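Local coordinates for protein P450 epoxidase (Sorangium cellulosum, PDB 1Q5D) that belongs to the cytochrome P450 family, a haem-thiolate protein that holds iron protoporphyrin IX and, in this structure, EPB in an adjoining pocket, at residues 53-57 with 334-340; 79-84 with 182-187; 87-91 with 179-183. The contacts are given in a common frame with arbitrary orientation. Numbering follows the deposited sequence.

Interaction 1 (53-57 with 334-340); sequences TRYHD and LRDGTVF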
loop_
_atom_site.group_PDB
_atom_site.type_symbol
_atom_site.label_atom_id
_atom_site.label_comp_id
_atom_site.label_asym_id
_atom_site.label_seq_id
_atom_site.Cartn_x
_atom_site.Cartn_y
_atom_site.Cartn_z
ATOM N N THR A 53 15.153 1.617 -12.957
ATOM C CA THR A 53 14.191 2.524 -13.568
ATOM C C THR A 53 13.276 1.937 -14.646
ATOM O O THR A 53 12.319 2.585 -15.026
ATOM C CB THR A 53 14.918 3.706 -14.210
ATOM O OG1 THR A 53 15.885 3.204 -15.152
ATOM C CG2 THR A 53 15.751 4.475 -13.176
ATOM N N ARG A 54 13.585 0.755 -15.172
ATOM C CA ARG A 54 12.845 0.262 -16.334
ATOM C C ARG A 54 11.994 -0.983 -16.047
ATOM O O ARG A 54 12.371 -1.840 -15.256
ATOM C CB ARG A 54 13.802 0.016 -17.505
ATOM C CG ARG A 54 14.458 1.307 -18.005
ATOM C CD ARG A 54 15.672 1.102 -18.925
ATOM N NE ARG A 54 16.325 2.379 -19.208
ATOM C CZ ARG A 54 17.423 2.513 -19.943
ATOM N NH1 ARG A 54 18.009 1.438 -20.469
ATOM N NH2 ARG A 54 17.939 3.722 -20.139
ATOM N N TYR A 55 10.833 -1.061 -16.688
ATOM C CA TYR A 55 9.911 -2.168 -16.426
ATOM C C TYR A 55 10.569 -3.549 -16.396
ATOM O O TYR A 55 10.448 -4.284 -15.416
ATOM C CB TYR A 55 8.749 -2.172 -17.423
ATOM C CG TYR A 55 7.724 -3.226 -17.086
ATOM C CD1 TYR A 55 6.575 -2.895 -16.366
ATOM C CD2 TYR A 55 7.906 -4.564 -17.469
ATOM C CE1 TYR A 55 5.624 -3.860 -16.050
ATOM C CE2 TYR A 55 6.957 -5.541 -17.151
ATOM C CZ TYR A 55 5.818 -5.179 -16.450
ATOM O OH TYR A 55 4.871 -6.133 -16.119
ATOM N N HIS A 56 11.280 -3.915 -17.458
ATOM C CA HIS A 56 11.763 -5.296 -17.560
ATOM C C HIS A 56 12.769 -5.667 -16.489
ATOM O O HIS A 56 12.781 -6.803 -16.007
ATOM C CB HIS A 56 12.284 -5.610 -18.961
ATOM C CG HIS A 56 11.188 -5.875 -19.947
ATOM N ND1 HIS A 56 10.826 -4.971 -20.925
ATOM C CD2 HIS A 56 10.340 -6.925 -20.072
ATOM C CE1 HIS A 56 9.817 -5.462 -21.623
ATOM N NE2 HIS A 56 9.502 -6.645 -21.126
ATOM N N ASP A 57 13.606 -4.708 -16.103
ATOM C CA ASP A 57 14.568 -4.947 -15.037
ATOM C C ASP A 57 13.853 -5.022 -13.685
ATOM O O ASP A 57 14.136 -5.892 -12.865
ATOM C CB ASP A 57 15.640 -3.853 -15.026
ATOM C CG ASP A 57 16.292 -3.671 -16.384
ATOM O OD1 ASP A 57 16.794 -4.677 -16.921
ATOM O OD2 ASP A 57 16.327 -2.584 -16.999
ATOM N N LEU A 334 6.300 1.865 -14.479
ATOM C CA LEU A 334 4.917 1.819 -14.929
ATOM C C LEU A 334 4.636 2.888 -15.962
ATOM O O LEU A 334 3.535 2.940 -16.507
ATOM C CB LEU A 334 3.934 1.893 -13.745
ATOM C CG LEU A 334 4.050 0.697 -12.789
ATOM C CD1 LEU A 334 2.919 0.635 -11.772
ATOM C CD2 LEU A 334 4.150 -0.631 -13.553
ATOM N N ARG A 335 5.637 3.726 -16.253
ATOM C CA ARG A 335 5.544 4.653 -17.375
ATOM C C ARG A 335 6.452 4.246 -18.538
ATOM O O ARG A 335 6.734 5.040 -19.421
ATOM C CB ARG A 335 5.862 6.095 -16.946
ATOM C CG ARG A 335 4.801 6.744 -16.075
ATOM C CD ARG A 335 3.500 7.031 -16.785
ATOM N NE ARG A 335 2.606 7.851 -15.975
ATOM C CZ ARG A 335 2.544 9.172 -16.003
ATOM N NH1 ARG A 335 3.319 9.862 -16.828
ATOM N NH2 ARG A 335 1.691 9.810 -15.213
ATOM N N ASP A 336 6.908 3.001 -18.527
ATOM C CA ASP A 336 7.834 2.516 -19.526
ATOM C C ASP A 336 7.108 2.294 -20.858
ATOM O O ASP A 336 6.227 1.447 -20.954
ATOM C CB ASP A 336 8.471 1.226 -19.015
ATOM C CG ASP A 336 9.695 0.829 -19.799
ATOM O OD1 ASP A 336 9.739 1.084 -21.016
ATOM O OD2 ASP A 336 10.650 0.239 -19.282
ATOM N N GLY A 337 7.476 3.073 -21.877
ATOM C CA GLY A 337 6.803 3.042 -23.168
ATOM C C GLY A 337 7.038 1.797 -24.000
ATOM O O GLY A 337 6.339 1.554 -24.987
ATOM N N THR A 338 8.016 0.995 -23.624
ATOM C CA THR A 338 8.198 -0.270 -24.316
ATOM C C THR A 338 7.184 -1.301 -23.836
ATOM O O THR A 338 7.089 -2.387 -24.394
ATOM C CB THR A 338 9.632 -0.805 -24.173
ATOM O OG1 THR A 338 9.892 -1.147 -22.807
ATOM C CG2 THR A 338 10.647 0.285 -24.485
ATOM N N VAL A 339 6.410 -0.951 -22.810
ATOM C CA VAL A 339 5.472 -1.910 -22.234
ATOM C C VAL A 339 4.024 -1.425 -22.294
ATOM O O VAL A 339 3.117 -2.192 -22.606
ATOM C CB VAL A 339 5.871 -2.295 -20.792
ATOM C CG1 VAL A 339 4.777 -3.112 -20.131
ATOM C CG2 VAL A 339 7.182 -3.077 -20.795
ATOM N N PHE A 340 3.806 -0.153 -21.992
ATOM C CA PHE A 340 2.478 0.435 -22.088
ATOM C C PHE A 340 2.507 1.474 -23.193
ATOM O O PHE A 340 3.331 2.383 -23.159
ATOM C CB PHE A 340 2.055 1.080 -20.751
ATOM C CG PHE A 340 2.231 0.174 -19.553
ATOM C CD1 PHE A 340 1.229 -0.724 -19.192
ATOM C CD2 PHE A 340 3.395 0.213 -18.798
ATOM C CE1 PHE A 340 1.382 -1.558 -18.116
ATOM C CE2 PHE A 340 3.572 -0.637 -17.721
ATOM C CZ PHE A 340 2.553 -1.524 -17.369
HETATM O O HOH W 1 11.818 -2.131 -19.631
#
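This is a partly buried contact, with a polar and an apolar part, between the start of helix 55-62, the B helix in P450 nomenclature, and the loop that follows the short helix 330-333. Tyr-55 opens the helix directly after the N-cap residue Arg-54, and its backbone N donates to Asp-336 OD2 (2.9 Å). The other carboxylate oxygen, Asp-336 OD1, serves its own loop: it accepts from Thr-338 N (3.1 Å), which closes an Asx turn, and from Thr-338 OG1 (2.9 Å). A water extends the polar side, accepting from His-56 N and donating to Asp-336 OD2. Beside this polar part, Val-339 CG1 makes a CH-pi contact 4.1 Å from the Tyr-55 ring centroid, almost on the ring normal, while Leu-334 CD2 meets the ring edge at CE1 (4.3 Å). Tyr-55 OH hydrogen-bonds to the carbonyl of Ala-354, farther along the same connection. One carboxylate thus takes the first amide of the helix directly and the next, His-56 N, through the water, while shaping its own loop.

Interaction 2 (79-84 with 182-187); sequences EYSSAI and ALGVGL. With EPB (7,11-dihydroxy-8,8,10,12,16-pentamethyl-3-[1-methyl-2-(2-methyl-thiazol-4-yl)vinyl]-4,17-dioxabicyclo[14.1.0]heptadecane-5,9-dione), chain C.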
loop_
_atom_site.group_PDB
_atom_site.type_symbol
_atom_site.label_atom_id
_atom_site.label_comp_id
_atom_site.label_asym_id
_atom_site.label_seq_id
_atom_site.Cartn_x
_atom_site.Cartn_y
_atom_site.Cartn_z
ATOM N N GLU A 79 22.023 -1.803 12.367
ATOM C CA GLU A 79 21.409 -0.518 12.606
ATOM C C GLU A 79 19.869 -0.652 12.459
ATOM O O GLU A 79 19.108 -0.113 13.274
ATOM C CB GLU A 79 22.048 0.510 11.662
ATOM C CG GLU A 79 21.340 1.831 11.509
ATOM C CD GLU A 79 20.199 1.742 10.527
ATOM O OE1 GLU A 79 19.054 1.808 10.998
ATOM O OE2 GLU A 79 20.446 1.591 9.307
ATOM N N TYR A 80 19.413 -1.420 11.468
ATOM C CA TYR A 80 17.966 -1.548 11.226
ATOM C C TYR A 80 17.222 -2.344 12.297
ATOM O O TYR A 80 16.181 -1.908 12.781
ATOM C CB TYR A 80 17.644 -2.120 9.835
ATOM C CG TYR A 80 16.152 -2.105 9.546
ATOM C CD1 TYR A 80 15.452 -0.911 9.507
ATOM C CD2 TYR A 80 15.444 -3.282 9.347
ATOM C CE1 TYR A 80 14.081 -0.884 9.258
ATOM C CE2 TYR A 80 14.059 -3.266 9.093
ATOM C CZ TYR A 80 13.392 -2.063 9.047
ATOM O OH TYR A 80 12.022 -2.020 8.809
ATOM N N SER A 81 17.739 -3.513 12.654
ATOM C CA SER A 81 17.102 -4.338 13.687
ATOM C C SER A 81 17.063 -3.622 15.027
ATOM O O SER A 81 16.154 -3.832 15.823
ATOM C CB SER A 81 17.824 -5.682 13.835
ATOM O OG SER A 81 17.567 -6.515 12.724
ATOM N N SER A 82 18.046 -2.769 15.279
ATOM C CA SER A 82 18.105 -2.051 16.552
ATOM C C SER A 82 17.136 -0.866 16.615
ATOM O O SER A 82 16.734 -0.447 17.701
ATOM C CB SER A 82 19.536 -1.585 16.845
ATOM O OG SER A 82 19.956 -0.583 15.924
ATOM N N ALA A 83 16.773 -0.320 15.453
ATOM C CA ALA A 83 15.840 0.800 15.405
ATOM C C ALA A 83 14.432 0.333 15.764
ATOM O O ALA A 83 13.988 -0.709 15.289
ATOM C CB ALA A 83 15.832 1.438 14.014
ATOM N N ILE A 84 13.732 1.123 16.565
ATOM C CA ILE A 84 12.364 0.807 16.965
ATOM C C ILE A 84 12.229 -0.645 17.426
ATOM O O ILE A 84 11.624 -1.474 16.746
ATOM C CB ILE A 84 11.356 1.135 15.836
ATOM C CG1 ILE A 84 11.752 2.431 15.108
ATOM C CG2 ILE A 84 9.945 1.259 16.410
ATOM C CD1 ILE A 84 11.338 3.711 15.848
ATOM N N ALA A 182 7.191 3.860 10.884
ATOM C CA ALA A 182 8.221 3.432 11.825
ATOM C C ALA A 182 9.114 2.362 11.212
ATOM O O ALA A 182 10.314 2.297 11.494
ATOM C CB ALA A 182 7.597 2.915 13.125
ATOM N N LEU A 183 8.518 1.499 10.394
ATOM C CA LEU A 183 9.286 0.452 9.732
ATOM C C LEU A 183 10.321 1.046 8.777
ATOM O O LEU A 183 11.242 0.355 8.331
ATOM C CB LEU A 183 8.352 -0.506 8.971
ATOM C CG LEU A 183 7.622 -1.524 9.855
ATOM C CD1 LEU A 183 6.627 -2.353 9.013
ATOM C CD2 LEU A 183 8.565 -2.429 10.647
ATOM N N GLY A 184 10.173 2.323 8.459
ATOM C CA GLY A 184 11.135 2.985 7.592
ATOM C C GLY A 184 12.335 3.596 8.305
ATOM O O GLY A 184 13.300 4.001 7.644
ATOM N N VAL A 185 12.268 3.692 9.634
ATOM C CA VAL A 185 13.327 4.340 10.422
ATOM C C VAL A 185 14.571 3.485 10.357
ATOM O O VAL A 185 14.566 2.320 10.766
ATOM C CB VAL A 185 12.924 4.557 11.909
ATOM C CG1 VAL A 185 14.122 5.105 12.733
ATOM C CG2 VAL A 185 11.744 5.511 12.021
ATOM N N GLY A 186 15.631 4.055 9.798
ATOM C CA GLY A 186 16.878 3.338 9.656
ATOM C C GLY A 186 16.968 2.572 8.348
ATOM O O GLY A 186 18.006 1.983 8.051
ATOM N N LEU A 187 15.881 2.571 7.576
ATOM C CA LEU A 187 15.820 1.827 6.319
ATOM C C LEU A 187 15.743 2.798 5.156
ATOM O O LEU A 187 16.524 2.703 4.224
ATOM C CB LEU A 187 14.599 0.900 6.285
ATOM C CG LEU A 187 14.455 -0.084 5.108
ATOM C CD1 LEU A 187 14.267 0.642 3.798
ATOM C CD2 LEU A 187 15.619 -1.044 5.002
HETATM O O16 EPB C . 3.617 1.221 4.047
HETATM C C51 EPB C . 3.346 0.138 -0.639
HETATM O O41 EPB C . 2.035 -2.006 0.309
HETATM C C5 EPB C . 3.151 -1.164 0.049
HETATM C C4 EPB C . 2.577 -1.490 1.531
HETATM C C16 EPB C . 4.609 0.625 3.843
HETATM O O1 EPB C . 4.718 -0.749 3.690
HETATM C C2 EPB C . 3.510 -1.703 3.824
HETATM C C3 EPB C . 3.272 -2.381 2.417
HETATM C C20 EPB C . 4.022 -2.722 4.921
HETATM C C21 EPB C . 4.083 -2.072 6.295
HETATM C C22 EPB C . 4.345 -4.019 4.647
HETATM C C23 EPB C . 4.867 -5.106 5.475
HETATM N N26 EPB C . 5.751 -4.805 6.497
HETATM C C25 EPB C . 6.152 -5.928 7.147
HETATM C C27 EPB C . 7.083 -5.804 8.289
HETATM C C24 EPB C . 4.633 -6.421 5.327
HETATM S S1 EPB C . 5.493 -7.323 6.501
HETATM C C15 EPB C . 5.963 1.370 3.722
HETATM C C14 EPB C . 7.193 0.694 4.479
HETATM O O14 EPB C . 6.705 0.520 5.799
HETATM C C13 EPB C . 8.626 1.459 4.366
HETATM C C29 EPB C . 8.485 2.869 5.038
HETATM C C30 EPB C . 9.674 0.720 5.194
HETATM C C12 EPB C . 9.076 1.686 2.815
HETATM O O12 EPB C . 9.256 2.857 2.353
HETATM C C11 EPB C . 9.320 0.532 1.765
HETATM C C28 EPB C . 10.696 0.859 1.137
HETATM C C10 EPB C . 8.021 0.288 1.055
HETATM O O10 EPB C . 7.736 1.390 0.138
HETATM C C9 EPB C . 8.181 -1.021 0.307
HETATM C C91 EPB C . 8.367 -2.100 1.265
HETATM C C8 EPB C . 6.967 -1.497 -0.413
HETATM C C7 EPB C . 5.651 -0.642 -0.203
HETATM C C6 EPB C . 4.668 -1.808 0.346
#
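Ala-182, near the end of helix 169-182, brings its CB to within 4.4 Å of Ile-84 CG2, and its carbonyl begins a type I turn that closes with Val-185 N bound to Ala-182 O at 3.0 Å. Leu-183 offers its carbonyl to a hydrogen bond across the segments: Tyr-80 OH donates to Leu-183 O at a short 2.5 Å. The same carbonyl oxygen lies 3.5 Å from EPB C30, so the tyrosine grips backbone that lines the ligand pocket. At Gly-184 the chain passes so near EPB, with CA 3.6 Å from C30, that a CB would collide with the ligand. The segments come from the two regions that commonly close over the distal pocket of a P450, the connection between the B and C helices, here carrying helix 77-82, and the loop between the F and G helices. Val-185 follows, its CB 4.0 Å from Ile-84 CG1 and its CG1 4.2 Å from Ala-83 CB. Gly-186 sits closest to the opposing backbone, its CA 5.2 Å from Tyr-80 CA; its positive phi suits glycine, and a CB here would run into Glu-79 OE1. Leu-187, whose N binds Gly-184 O (3.0 Å), finally lays its CB 3.5 Å from Tyr-80 CE1, on a ring that also receives a cation-pi contact from Lys-91.

Interaction 3 (87-91 with 179-183); sequences LSDMK and TARAL. With EPB (7,11-dihydroxy-8,8,10,12,16-pentamethyl-3-[1-methyl-2-(2-methyl-thiazol-4-yl)vinyl]-4,17-dioxabicyclo[14.1.0]heptadecane-5,9-dione), chain C.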
loop_
_atom_site.group_PDB
_atom_site.type_symbol
_atom_site.label_atom_id
_atom_site.label_comp_id
_atom_site.label_asym_id
_atom_site.label_seq_id
_atom_site.Cartn_x
_atom_site.Cartn_y
_atom_site.Cartn_z
ATOM N N LEU A 87 9.263 -3.006 17.292
ATOM C CA LEU A 87 8.881 -3.632 16.024
ATOM C C LEU A 87 9.835 -4.773 15.626
ATOM O O LEU A 87 9.739 -5.323 14.526
ATOM C CB LEU A 87 8.803 -2.573 14.911
ATOM C CG LEU A 87 7.549 -1.684 15.000
ATOM C CD1 LEU A 87 7.500 -0.608 13.914
ATOM C CD2 LEU A 87 6.289 -2.551 14.956
ATOM N N SER A 88 10.746 -5.124 16.529
ATOM C CA SER A 88 11.764 -6.148 16.267
ATOM C C SER A 88 11.135 -7.482 15.849
ATOM O O SER A 88 11.559 -8.103 14.862
ATOM C CB SER A 88 12.622 -6.357 17.510
ATOM O OG SER A 88 13.725 -7.176 17.224
ATOM N N ASP A 89 10.149 -7.926 16.619
ATOM C CA ASP A 89 9.422 -9.150 16.298
ATOM C C ASP A 89 8.756 -9.083 14.921
ATOM O O ASP A 89 8.827 -10.028 14.144
ATOM C CB ASP A 89 8.360 -9.430 17.368
ATOM C CG ASP A 89 8.913 -10.217 18.536
ATOM O OD1 ASP A 89 8.147 -10.504 19.474
ATOM O OD2 ASP A 89 10.103 -10.600 18.583
ATOM N N MET A 90 8.104 -7.966 14.626
ATOM C CA MET A 90 7.426 -7.815 13.341
ATOM C C MET A 90 8.394 -7.851 12.167
ATOM O O MET A 90 8.063 -8.339 11.085
ATOM C CB MET A 90 6.620 -6.527 13.281
ATOM C CG MET A 90 5.726 -6.489 12.057
ATOM S SD MET A 90 4.851 -4.964 11.807
ATOM C CE MET A 90 3.620 -5.087 13.098
ATOM N N LYS A 91 9.596 -7.327 12.386
ATOM C CA LYS A 91 10.603 -7.293 11.337
ATOM C C LYS A 91 11.146 -8.692 11.065
ATOM O O LYS A 91 11.460 -9.043 9.924
ATOM C CB LYS A 91 11.747 -6.366 11.743
ATOM C CG LYS A 91 11.377 -4.873 11.771
ATOM C CD LYS A 91 12.601 -4.038 12.173
ATOM C CE LYS A 91 12.306 -2.548 12.137
ATOM N NZ LYS A 91 13.430 -1.742 12.747
ATOM N N THR A 179 2.960 2.440 12.220
ATOM C CA THR A 179 3.797 1.278 11.973
ATOM C C THR A 179 4.460 1.352 10.602
ATOM O O THR A 179 5.648 1.079 10.469
ATOM C CB THR A 179 2.963 0.002 12.073
ATOM O OG1 THR A 179 2.637 -0.244 13.452
ATOM C CG2 THR A 179 3.785 -1.196 11.668
ATOM N N ALA A 180 3.687 1.710 9.584
ATOM C CA ALA A 180 4.238 1.777 8.231
ATOM C C ALA A 180 5.413 2.770 8.139
ATOM O O ALA A 180 6.451 2.462 7.513
ATOM C CB ALA A 180 3.147 2.091 7.220
ATOM N N ARG A 181 5.262 3.932 8.778
ATOM C CA ARG A 181 6.343 4.930 8.872
ATOM C C ARG A 181 7.508 4.452 9.733
ATOM O O ARG A 181 8.678 4.646 9.375
ATOM C CB ARG A 181 5.824 6.234 9.484
ATOM C CG ARG A 181 4.987 7.103 8.565
ATOM C CD ARG A 181 4.414 8.325 9.274
ATOM N NE ARG A 181 4.103 9.421 8.368
ATOM C CZ ARG A 181 2.869 9.809 8.083
ATOM N NH1 ARG A 181 1.827 9.177 8.622
ATOM N NH2 ARG A 181 2.671 10.815 7.246
ATOM N N ALA A 182 7.191 3.860 10.884
ATOM C CA ALA A 182 8.221 3.432 11.825
ATOM C C ALA A 182 9.114 2.362 11.212
ATOM O O ALA A 182 10.314 2.297 11.494
ATOM C CB ALA A 182 7.597 2.915 13.125
ATOM N N LEU A 183 8.518 1.499 10.394
ATOM C CA LEU A 183 9.286 0.452 9.732
ATOM C C LEU A 183 10.321 1.046 8.777
ATOM O O LEU A 183 11.242 0.355 8.331
ATOM C CB LEU A 183 8.352 -0.506 8.971
ATOM C CG LEU A 183 7.622 -1.524 9.855
ATOM C CD1 LEU A 183 6.627 -2.353 9.013
ATOM C CD2 LEU A 183 8.565 -2.429 10.647
HETATM O O16 EPB C . 3.617 1.221 4.047
HETATM C C51 EPB C . 3.346 0.138 -0.639
HETATM O O41 EPB C . 2.035 -2.006 0.309
HETATM C C5 EPB C . 3.151 -1.164 0.049
HETATM C C4 EPB C . 2.577 -1.490 1.531
HETATM C C16 EPB C . 4.609 0.625 3.843
HETATM O O1 EPB C . 4.718 -0.749 3.690
HETATM C C2 EPB C . 3.510 -1.703 3.824
HETATM C C3 EPB C . 3.272 -2.381 2.417
HETATM C C20 EPB C . 4.022 -2.722 4.921
HETATM C C21 EPB C . 4.083 -2.072 6.295
HETATM C C22 EPB C . 4.345 -4.019 4.647
HETATM C C23 EPB C . 4.867 -5.106 5.475
HETATM N N26 EPB C . 5.751 -4.805 6.497
HETATM C C25 EPB C . 6.152 -5.928 7.147
HETATM C C27 EPB C . 7.083 -5.804 8.289
HETATM C C24 EPB C . 4.633 -6.421 5.327
HETATM S S1 EPB C . 5.493 -7.323 6.501
HETATM C C15 EPB C . 5.963 1.370 3.722
HETATM C C14 EPB C . 7.193 0.694 4.479
HETATM O O14 EPB C . 6.705 0.520 5.799
HETATM C C13 EPB C . 8.626 1.459 4.366
HETATM C C29 EPB C . 8.485 2.869 5.038
HETATM C C30 EPB C . 9.674 0.720 5.194
HETATM C C12 EPB C . 9.076 1.686 2.815
HETATM O O12 EPB C . 9.256 2.857 2.353
HETATM C C11 EPB C . 9.320 0.532 1.765
HETATM C C28 EPB C . 10.696 0.859 1.137
HETATM C C10 EPB C . 8.021 0.288 1.055
HETATM O O10 EPB C . 7.736 1.390 0.138
HETATM C C9 EPB C . 8.181 -1.021 0.307
HETATM C C91 EPB C . 8.367 -2.100 1.265
HETATM C C8 EPB C . 6.967 -1.497 -0.413
HETATM C C7 EPB C . 5.651 -0.642 -0.203
HETATM C C6 EPB C . 4.668 -1.808 0.346
HETATM O O HOH W 2 12.738 0.774 11.909
#
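In this P450 the end of the F helix, 169-182, packs against the start of helix 88-93 in the connection between the B and C helices, a buried apolar contact beside the EPB pocket. Leu-183 and Leu-87 lose the most surface. Leu-87 points its CB at the F helix and places CD1 3.6 Å from Ala-182 CB and 3.9 Å from Leu-183 CD2, while its CD2 comes to 4.3 Å from Thr-179 CG2. Leu-183 in turn fits among three residues of the other segment, adding Lys-91 CG at 3.9 Å from its CD2 and Met-90 SD at 4.2 Å from its CD1. The Met-90 sulfur also lies 3.9 Å from Thr-179 CG2. On the ligand side, EPB O14 donates to Ala-180 O at 2.6 Å. The aliphatic chain of Lys-91 runs extended to a polar end whose NZ binds the carbonyls of Tyr-80 and Ala-83; that NZ also donates to a water (2.7 Å), which passes a hydrogen bond to Ala-182 O (2.9 Å).

Overall arrangement
Interactions 2 and 3 are neighbours, their centres about 7 Å apart, and both join the B–C connection to the region where helix 169-182 runs into the F–G loop, interaction 3 at the helix and interaction 2 in the loop, sharing Ala-182 and Leu-183 and each touching EPB. Lys-91 of interaction 3 spans them, its NZ 2.8 Å from both Tyr-80 O and Ala-83 O. Interaction 3 is the more buried and almost wholly apolar; interaction 2, partly buried, mixes aliphatic contacts with a tyrosine-to-carbonyl hydrogen bond and close backbone at a glycine. Interaction 1, its centre about 31 Å from either, also lies partly at the surface. Its polar chemistry relies on a carboxylate meeting a helix start.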